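Local coordinates for peptide chain release factor RF2 (Thermus thermophilus, PDB 2IHR), which directs termination of translation at the stop codons UGA and UAA, releasing the finished peptide on the ribosome, at residues 314-319 against 335-340; 181-186 against 343-348; 134-139 against 204-209. All blocks are in the same frame, centred on the assembly; numbering follows the deposited sequence.

Overall arrangement
Helix 127-145 supplies the first side of contact 3, and residues 181-186 the first side of contact 2. Residues 204-209 then close contact 3, so contacts 2 and 3 cross along the chain. The long loop still open under contact 2 includes Gln240 of the GGQ motif. Contact 1 opens and closes later inside that loop, in series with contact 3, before residues 343-348 close contact 2. All three reach the same mixed sheet. Contacts 2 and 3 meet through neighbouring antiparallel strands, with a probable hydrogen bond from Val208 N to Gly185 O (2.7 Å). Met139, from the helix segment of contact 3, packs on Tyr314, Val336 and Leu337 of contact 1, and Val336 packs on Leu344 of contact 2.

Contact 1: 314-319 against 335-340; sequences YVLDKN and NVLDGD
Tyr314, near the end of strand 312-315, faces Leu337, just past the short helix 333-336, with their CA atoms 9.0 Å apart. Side chains bridge the distance. Tyr314 CE2 meets Val336 CG1 at 3.7 Å, the closest approach here. The neighbouring ring atom CD2 lies 4.2 Å from Leu337 CD2. Both aliphatic groups approach the ring obliquely. Val336 CG1 is anti to its backbone N (chi1 160°), which turns this methyl toward the tyrosine. The other methyl of Leu337, CD1, rests 4.3 Å from Leu316 CD2, so Leu337 bridges Tyr314 and Leu316. On the helix side the backbone turns sharply. Asp340 N bonds to Asn335 O and Gly339 N to Val336 O. This is a Schellman motif, with Gly339 at positive phi as its C-prime residue. Asn335 O also accepts from Asp338 N, so two backbone N-H groups hold it. The Tyr314 hydroxyl looks to Arg312 and His187 for its hydrogen bonds, and Trp132 meets the tyrosine edge to face. The contact itself is wholly apolar. It therefore depends on fit and burial rather than on directed bonds.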
loop_
_atom_site.group_PDB
_atom_site.type_symbol
_atom_site.label_atom_id
_atom_site.label_comp_id
_atom_site.label_asym_id
_atom_site.label_seq_id
_atom_site.Cartn_x
_atom_site.Cartn_y
_atom_site.Cartn_z
ATOM N N TYR A 314 -8.955 6.688 -16.179
ATOM C CA TYR A 314 -7.934 7.453 -16.868
ATOM C C TYR A 314 -8.387 7.686 -18.274
ATOM O O TYR A 314 -8.067 6.913 -19.162
ATOM C CB TYR A 314 -6.628 6.683 -16.888
ATOM C CG TYR A 314 -6.116 6.278 -15.529
ATOM C CD1 TYR A 314 -6.803 5.317 -14.757
ATOM C CD2 TYR A 314 -4.906 6.805 -15.027
ATOM C CE1 TYR A 314 -6.314 4.877 -13.533
ATOM C CE2 TYR A 314 -4.395 6.366 -13.797
ATOM C CZ TYR A 314 -5.099 5.403 -13.077
ATOM O OH TYR A 314 -4.547 4.891 -11.944
ATOM N N VAL A 315 -9.109 8.760 -18.514
ATOM C CA VAL A 315 -9.592 8.924 -19.867
ATOM C C VAL A 315 -8.830 10.037 -20.532
ATOM O O VAL A 315 -9.085 11.214 -20.329
ATOM C CB VAL A 315 -11.180 9.052 -19.897
ATOM C CG1 VAL A 315 -11.670 9.556 -18.621
ATOM C CG2 VAL A 315 -11.649 9.907 -21.078
ATOM N N LEU A 316 -7.893 9.572 -21.351
ATOM C CA LEU A 316 -6.912 10.353 -22.055
ATOM C C LEU A 316 -7.250 11.279 -23.200
ATOM O O LEU A 316 -6.597 12.302 -23.348
ATOM C CB LEU A 316 -5.792 9.397 -22.451
ATOM C CG LEU A 316 -5.378 8.391 -21.333
ATOM C CD1 LEU A 316 -4.106 7.743 -21.764
ATOM C CD2 LEU A 316 -5.155 9.004 -19.913
ATOM N N ASP A 317 -8.236 10.957 -24.016
ATOM C CA ASP A 317 -8.602 11.859 -25.106
ATOM C C ASP A 317 -9.372 13.059 -24.587
ATOM O O ASP A 317 -9.675 13.972 -25.349
ATOM C CB ASP A 317 -9.477 11.152 -26.127
ATOM C CG ASP A 317 -10.459 10.220 -25.470
ATOM O OD1 ASP A 317 -11.149 10.640 -24.510
ATOM O OD2 ASP A 317 -10.533 9.060 -25.906
ATOM N N LYS A 318 -9.720 13.053 -23.307
ATOM C CA LYS A 318 -10.457 14.161 -22.717
ATOM C C LYS A 318 -9.637 14.706 -21.555
ATOM O O LYS A 318 -10.105 15.505 -20.764
ATOM C CB LYS A 318 -11.859 13.686 -22.272
ATOM C CG LYS A 318 -12.763 13.418 -23.474
ATOM C CD LYS A 318 -13.839 12.371 -23.203
ATOM C CE LYS A 318 -15.208 12.774 -23.781
ATOM N NZ LYS A 318 -15.990 13.671 -22.819
ATOM N N ASN A 319 -8.416 14.211 -21.425
ATOM C CA ASN A 319 -7.467 14.704 -20.432
ATOM C C ASN A 319 -7.760 14.837 -18.973
ATOM O O ASN A 319 -7.527 15.892 -18.383
ATOM C CB ASN A 319 -6.919 16.064 -20.875
ATOM C CG ASN A 319 -6.075 15.974 -22.102
ATOM O OD1 ASN A 319 -5.539 16.972 -22.566
ATOM N ND2 ASN A 319 -5.939 14.767 -22.642
ATOM N N ASN A 335 0.961 13.227 -15.668
ATOM C CA ASN A 335 1.786 13.237 -14.465
ATOM C C ASN A 335 1.456 12.083 -13.559
ATOM O O ASN A 335 2.345 11.486 -12.943
ATOM C CB ASN A 335 1.580 14.518 -13.663
ATOM C CG ASN A 335 2.061 15.724 -14.380
ATOM O OD1 ASN A 335 3.141 15.707 -14.973
ATOM N ND2 ASN A 335 1.288 16.790 -14.321
ATOM N N VAL A 336 0.149 11.825 -13.432
ATOM C CA VAL A 336 -0.361 10.733 -12.607
ATOM C C VAL A 336 0.353 9.518 -13.146
ATOM O O VAL A 336 0.934 8.701 -12.403
ATOM C CB VAL A 336 -1.920 10.521 -12.836
ATOM C CG1 VAL A 336 -2.338 9.125 -12.376
ATOM C CG2 VAL A 336 -2.714 11.527 -12.092
ATOM N N LEU A 337 0.296 9.409 -14.471
ATOM C CA LEU A 337 0.860 8.255 -15.122
ATOM C C LEU A 337 2.377 8.118 -15.051
ATOM O O LEU A 337 2.939 7.082 -15.419
ATOM C CB LEU A 337 0.348 8.197 -16.567
ATOM C CG LEU A 337 -1.063 7.523 -16.764
ATOM C CD1 LEU A 337 -1.471 7.574 -18.188
ATOM C CD2 LEU A 337 -1.025 6.088 -16.365
ATOM N N ASP A 338 3.043 9.121 -14.514
ATOM C CA ASP A 338 4.464 9.067 -14.450
ATOM C C ASP A 338 4.970 8.943 -13.000
ATOM O O ASP A 338 6.162 9.109 -12.713
ATOM C CB ASP A 338 4.944 10.315 -15.165
ATOM C CG ASP A 338 6.425 10.505 -15.100
ATOM O OD1 ASP A 338 7.217 9.713 -15.675
ATOM O OD2 ASP A 338 6.758 11.488 -14.453
ATOM N N GLY A 339 4.043 8.655 -12.087
ATOM C CA GLY A 339 4.393 8.458 -10.714
ATOM C C GLY A 339 3.766 9.396 -9.710
ATOM O O GLY A 339 3.568 9.044 -8.522
ATOM N N ASP A 340 3.442 10.605 -10.133
ATOM C CA ASP A 340 2.898 11.541 -9.155
ATOM C C ASP A 340 1.506 11.098 -8.630
ATOM O O ASP A 340 0.459 11.558 -9.124
ATOM C CB ASP A 340 2.892 12.915 -9.818
ATOM C CG ASP A 340 2.141 13.978 -9.024
ATOM O OD1 ASP A 340 2.150 13.918 -7.747
ATOM O OD2 ASP A 340 1.559 14.881 -9.704
#

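Contact 2: 181-186 against 343-348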
loop_
_atom_site.group_PDB
_atom_site.type_symbol
_atom_site.label_atom_id
_atom_site.label_comp_id
_atom_site.label_asym_id
_atom_site.label_seq_id
_atom_site.Cartn_x
_atom_site.Cartn_y
_atom_site.Cartn_z
ATOM N N SER A 181 -1.687 0.610 -0.650
ATOM C CA SER A 181 -2.878 -0.144 -0.333
ATOM C C SER A 181 -4.219 0.353 -0.927
ATOM O O SER A 181 -5.018 -0.449 -1.382
ATOM C CB SER A 181 -2.946 -0.372 1.200
ATOM O OG SER A 181 -3.306 0.773 1.970
ATOM N N PRO A 182 -4.455 1.671 -0.989
ATOM C CA PRO A 182 -5.724 2.148 -1.540
ATOM C C PRO A 182 -5.777 2.124 -3.054
ATOM O O PRO A 182 -6.703 2.664 -3.675
ATOM C CB PRO A 182 -5.795 3.563 -1.016
ATOM C CG PRO A 182 -4.346 4.001 -1.083
ATOM C CD PRO A 182 -3.643 2.801 -0.495
ATOM N N GLU A 183 -4.782 1.496 -3.652
ATOM C CA GLU A 183 -4.692 1.426 -5.092
ATOM C C GLU A 183 -5.226 0.099 -5.610
ATOM O O GLU A 183 -5.462 -0.086 -6.811
ATOM C CB GLU A 183 -3.216 1.596 -5.488
ATOM C CG GLU A 183 -2.677 2.995 -5.257
ATOM C CD GLU A 183 -3.321 4.040 -6.176
ATOM O OE1 GLU A 183 -3.149 3.935 -7.426
ATOM O OE2 GLU A 183 -4.002 4.956 -5.640
ATOM N N ALA A 184 -5.365 -0.858 -4.702
ATOM C CA ALA A 184 -5.886 -2.154 -5.082
ATOM C C ALA A 184 -7.317 -1.954 -5.640
ATOM O O ALA A 184 -8.141 -1.262 -5.061
ATOM C CB ALA A 184 -5.893 -3.025 -3.886
ATOM N N GLY A 185 -7.602 -2.538 -6.784
ATOM C CA GLY A 185 -8.917 -2.379 -7.365
ATOM C C GLY A 185 -8.817 -2.472 -8.864
ATOM O O GLY A 185 -7.761 -2.882 -9.388
ATOM N N VAL A 186 -9.891 -2.107 -9.564
ATOM C CA VAL A 186 -9.880 -2.159 -11.026
ATOM C C VAL A 186 -9.625 -0.761 -11.637
ATOM O O VAL A 186 -10.156 0.254 -11.192
ATOM C CB VAL A 186 -11.208 -2.781 -11.574
ATOM C CG1 VAL A 186 -11.171 -2.858 -13.099
ATOM C CG2 VAL A 186 -11.375 -4.171 -11.017
ATOM N N ASP A 343 -1.499 12.629 -4.002
ATOM C CA ASP A 343 -2.783 13.230 -3.672
ATOM C C ASP A 343 -3.946 12.280 -3.870
ATOM O O ASP A 343 -4.994 12.425 -3.225
ATOM C CB ASP A 343 -2.969 14.549 -4.451
ATOM C CG ASP A 343 -3.184 14.361 -5.964
ATOM O OD1 ASP A 343 -2.709 13.370 -6.578
ATOM O OD2 ASP A 343 -3.840 15.262 -6.558
ATOM N N LEU A 344 -3.751 11.295 -4.744
ATOM C CA LEU A 344 -4.770 10.298 -5.013
ATOM C C LEU A 344 -4.745 9.287 -3.882
ATOM O O LEU A 344 -5.775 8.729 -3.490
ATOM C CB LEU A 344 -4.501 9.621 -6.371
ATOM C CG LEU A 344 -5.044 10.385 -7.606
ATOM C CD1 LEU A 344 -4.401 9.832 -8.853
ATOM C CD2 LEU A 344 -6.614 10.278 -7.646
ATOM N N ILE A 345 -3.558 9.063 -3.341
ATOM C CA ILE A 345 -3.404 8.136 -2.237
ATOM C C ILE A 345 -4.008 8.677 -0.935
ATOM O O ILE A 345 -4.951 8.079 -0.398
ATOM C CB ILE A 345 -1.929 7.805 -2.030
ATOM C CG1 ILE A 345 -1.424 6.938 -3.207
ATOM C CG2 ILE A 345 -1.736 7.078 -0.677
ATOM C CD1 ILE A 345 0.111 6.678 -3.115
ATOM N N TRP A 346 -3.490 9.798 -0.419
ATOM C CA TRP A 346 -4.045 10.366 0.816
ATOM C C TRP A 346 -5.554 10.346 0.771
ATOM O O TRP A 346 -6.216 10.004 1.730
ATOM C CB TRP A 346 -3.612 11.809 1.014
ATOM C CG TRP A 346 -2.187 11.919 1.368
ATOM C CD1 TRP A 346 -1.217 12.686 0.725
ATOM C CD2 TRP A 346 -1.496 11.130 2.341
ATOM N NE1 TRP A 346 0.023 12.387 1.237
ATOM C CE2 TRP A 346 -0.110 11.440 2.225
ATOM C CE3 TRP A 346 -1.907 10.186 3.295
ATOM C CZ2 TRP A 346 0.868 10.834 3.023
ATOM C CZ3 TRP A 346 -0.923 9.570 4.097
ATOM C CH2 TRP A 346 0.449 9.905 3.947
ATOM N N ALA A 347 -6.096 10.713 -0.369
ATOM C CA ALA A 347 -7.533 10.771 -0.513
ATOM C C ALA A 347 -8.149 9.417 -0.398
ATOM O O ALA A 347 -9.257 9.299 0.071
ATOM C CB ALA A 347 -7.909 11.407 -1.856
ATOM N N GLY A 348 -7.434 8.402 -0.847
ATOM C CA GLY A 348 -7.966 7.057 -0.785
ATOM C C GLY A 348 -7.919 6.557 0.633
ATOM O O GLY A 348 -8.879 5.910 1.120
#
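Pro182 packs against Gly348 where the 3-10 turn 181-183 meets helix 342-353. Their CA atoms are only 5.4 Å apart. Pro182 CB sits 4.0 Å from Gly348 C, and such close approach is possible because the glycine has no side chain to stand in the way. The proline ring also reaches along the helix, its CG lying 4.1 Å from Ile345 CG2. Ile345 thus contacts both Pro182 and Glu183, since its other branch, CG1, is 4.1 Å from Glu183 OE2. Glu183 is bent at chi2 (-67°), which swings its carboxylate to the isoleucine. The two side chains cross at about a right angle. The buried carboxylate is not left to this apolar neighbour: OE2 forms a salt bridge with Arg312, and OE1 is hydrogen-bonded to Tyr140 OH. In contrast to this close packing, the outer side of the helix takes no part and is partly open to solvent. Trp346 points away from the turn and stacks on His103. Asp343 is partly exposed and pairs with Arg330. Beyond the turn the chain enters strand 185-190, between strands 201-213 and 312-315, while Leu349 continues the helix packing onto Ser181 and Pro182.

Contact 3: 134-139 against 204-209; sequences EMLLRM and SFAGVE
Leu136 joins helix 127-145 to the mixed sheet it packs on, meeting Ala206 and Val208 of strand 201-213. The contact is small and rests on one methyl. Leu136 CD1 lies 3.5 Å from Ala206 CB, a snug methyl-to-methyl approach, and 4.3 Å from Val208 CG2. The leucine side chain is extended at its second torsion (chi2 159°), with CD1 nearly anti to CA. This carries CD1 out from the helix to the strand. The small Ala206 side chain is consistent with the separation of 8.5 Å between the CA atoms of Leu136 and Ala206. This is helix-on-sheet packing in a mixed alpha-beta domain. The strand shows the usual alternation of an extended chain. Ala206 and Val208 point at the helix, while Phe205 points to the other side of the sheet and touches Val186, Arg188 and Gln310. Gly207 has no side chain to place there. The strand is held on one side by strand 185-190, where Ala206 pairs with His187, and on the other by strand 115-122, where Gly207 pairs with Gln121. His187 also touches both Leu136 and Val208. Trp132 and Tyr140, roughly one helical turn before and after Leu136, extend the same helix face over Ala206 and Val208 respectively. At the outer surface of the helix, Arg138 NH1 forms a salt bridge with Glu134 OE2 at 2.8 Å, weak as a hydrogen bond. Glu134 CG sits 3.7 Å above the guanidinium plane, toward its rim.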
loop_
_atom_site.group_PDB
_atom_site.type_symbol
_atom_site.label_atom_id
_atom_site.label_comp_id
_atom_site.label_asym_id
_atom_site.label_seq_id
_atom_site.Cartn_x
_atom_site.Cartn_y
_atom_site.Cartn_z
ATOM N N GLU A 134 0.935 -2.700 -18.622
ATOM C CA GLU A 134 2.322 -2.296 -18.601
ATOM C C GLU A 134 2.401 -0.815 -18.172
ATOM O O GLU A 134 3.355 -0.382 -17.507
ATOM C CB GLU A 134 2.911 -2.496 -19.985
ATOM C CG GLU A 134 4.407 -2.277 -20.053
ATOM C CD GLU A 134 4.923 -2.568 -21.430
ATOM O OE1 GLU A 134 4.363 -3.487 -22.052
ATOM O OE2 GLU A 134 5.874 -1.897 -21.884
ATOM N N MET A 135 1.371 -0.054 -18.542
ATOM C CA MET A 135 1.308 1.347 -18.212
ATOM C C MET A 135 1.191 1.578 -16.732
ATOM O O MET A 135 1.881 2.444 -16.149
ATOM C CB MET A 135 0.147 2.014 -18.948
ATOM C CG MET A 135 0.351 2.099 -20.501
ATOM S SD MET A 135 -0.807 3.314 -21.180
ATOM C CE MET A 135 -1.787 2.276 -22.231
ATOM N N LEU A 136 0.305 0.812 -16.115
ATOM C CA LEU A 136 0.115 0.901 -14.687
ATOM C C LEU A 136 1.439 0.475 -14.006
ATOM O O LEU A 136 1.836 1.091 -13.010
ATOM C CB LEU A 136 -1.053 -0.018 -14.281
ATOM C CG LEU A 136 -2.493 0.402 -14.662
ATOM C CD1 LEU A 136 -3.433 -0.825 -14.661
ATOM C CD2 LEU A 136 -3.005 1.466 -13.673
ATOM N N LEU A 137 2.105 -0.566 -14.545
ATOM C CA LEU A 137 3.382 -1.083 -14.011
ATOM C C LEU A 137 4.438 0.022 -14.007
ATOM O O LEU A 137 5.183 0.182 -13.059
ATOM C CB LEU A 137 3.934 -2.236 -14.877
ATOM C CG LEU A 137 4.855 -3.361 -14.281
ATOM C CD1 LEU A 137 5.902 -3.757 -15.305
ATOM C CD2 LEU A 137 5.512 -2.954 -13.003
ATOM N N ARG A 138 4.508 0.757 -15.107
ATOM C CA ARG A 138 5.429 1.864 -15.256
ATOM C C ARG A 138 5.003 2.959 -14.238
ATOM O O ARG A 138 5.844 3.628 -13.580
ATOM C CB ARG A 138 5.304 2.362 -16.684
ATOM C CG ARG A 138 6.575 2.871 -17.334
ATOM C CD ARG A 138 6.959 1.956 -18.484
ATOM N NE ARG A 138 5.923 1.950 -19.506
ATOM C CZ ARG A 138 5.979 1.259 -20.639
ATOM N NH1 ARG A 138 7.036 0.495 -20.919
ATOM N NH2 ARG A 138 4.967 1.336 -21.491
ATOM N N MET A 139 3.688 3.138 -14.086
ATOM C CA MET A 139 3.225 4.138 -13.167
ATOM C C MET A 139 3.688 3.825 -11.774
ATOM O O MET A 139 4.289 4.668 -11.112
ATOM C CB MET A 139 1.723 4.230 -13.199
ATOM C CG MET A 139 1.099 5.252 -12.266
ATOM S SD MET A 139 -0.705 5.318 -12.451
ATOM C CE MET A 139 -1.098 4.018 -11.564
ATOM N N SER A 204 -10.548 -0.185 -21.739
ATOM C CA SER A 204 -9.718 -1.301 -21.321
ATOM C C SER A 204 -9.700 -1.348 -19.825
ATOM O O SER A 204 -10.024 -0.349 -19.163
ATOM C CB SER A 204 -8.294 -1.109 -21.814
ATOM O OG SER A 204 -8.218 -1.117 -23.220
ATOM N N PHE A 205 -9.343 -2.504 -19.280
ATOM C CA PHE A 205 -9.298 -2.657 -17.831
ATOM C C PHE A 205 -8.123 -3.503 -17.457
ATOM O O PHE A 205 -7.612 -4.257 -18.277
ATOM C CB PHE A 205 -10.548 -3.373 -17.301
ATOM C CG PHE A 205 -11.815 -2.620 -17.540
ATOM C CD1 PHE A 205 -12.425 -2.651 -18.800
ATOM C CD2 PHE A 205 -12.326 -1.779 -16.557
ATOM C CE1 PHE A 205 -13.519 -1.839 -19.083
ATOM C CE2 PHE A 205 -13.415 -0.969 -16.826
ATOM C CZ PHE A 205 -14.013 -0.997 -18.099
ATOM N N ALA A 206 -7.705 -3.359 -16.209
ATOM C CA ALA A 206 -6.608 -4.138 -15.623
ATOM C C ALA A 206 -6.926 -4.019 -14.153
ATOM O O ALA A 206 -7.434 -2.996 -13.746
ATOM C CB ALA A 206 -5.255 -3.518 -15.938
ATOM N N GLY A 207 -6.684 -5.064 -13.376
ATOM C CA GLY A 207 -6.931 -4.989 -11.944
ATOM C C GLY A 207 -5.581 -4.962 -11.224
ATOM O O GLY A 207 -4.608 -5.561 -11.724
ATOM N N VAL A 208 -5.522 -4.284 -10.071
ATOM C CA VAL A 208 -4.287 -4.145 -9.284
ATOM C C VAL A 208 -4.502 -4.676 -7.884
ATOM O O VAL A 208 -5.491 -4.316 -7.257
ATOM C CB VAL A 208 -3.854 -2.612 -9.167
ATOM C CG1 VAL A 208 -2.714 -2.427 -8.191
ATOM C CG2 VAL A 208 -3.432 -2.065 -10.538
ATOM N N GLU A 209 -3.597 -5.542 -7.402
ATOM C CA GLU A 209 -3.666 -6.062 -6.035
ATOM C C GLU A 209 -2.416 -5.708 -5.255
ATOM O O GLU A 209 -1.300 -5.656 -5.819
ATOM C CB GLU A 209 -3.832 -7.577 -5.980
ATOM C CG GLU A 209 -5.130 -8.014 -5.253
ATOM C CD GLU A 209 -5.372 -7.355 -3.872
ATOM O OE1 GLU A 209 -6.532 -7.365 -3.409
ATOM O OE2 GLU A 209 -4.427 -6.840 -3.242
#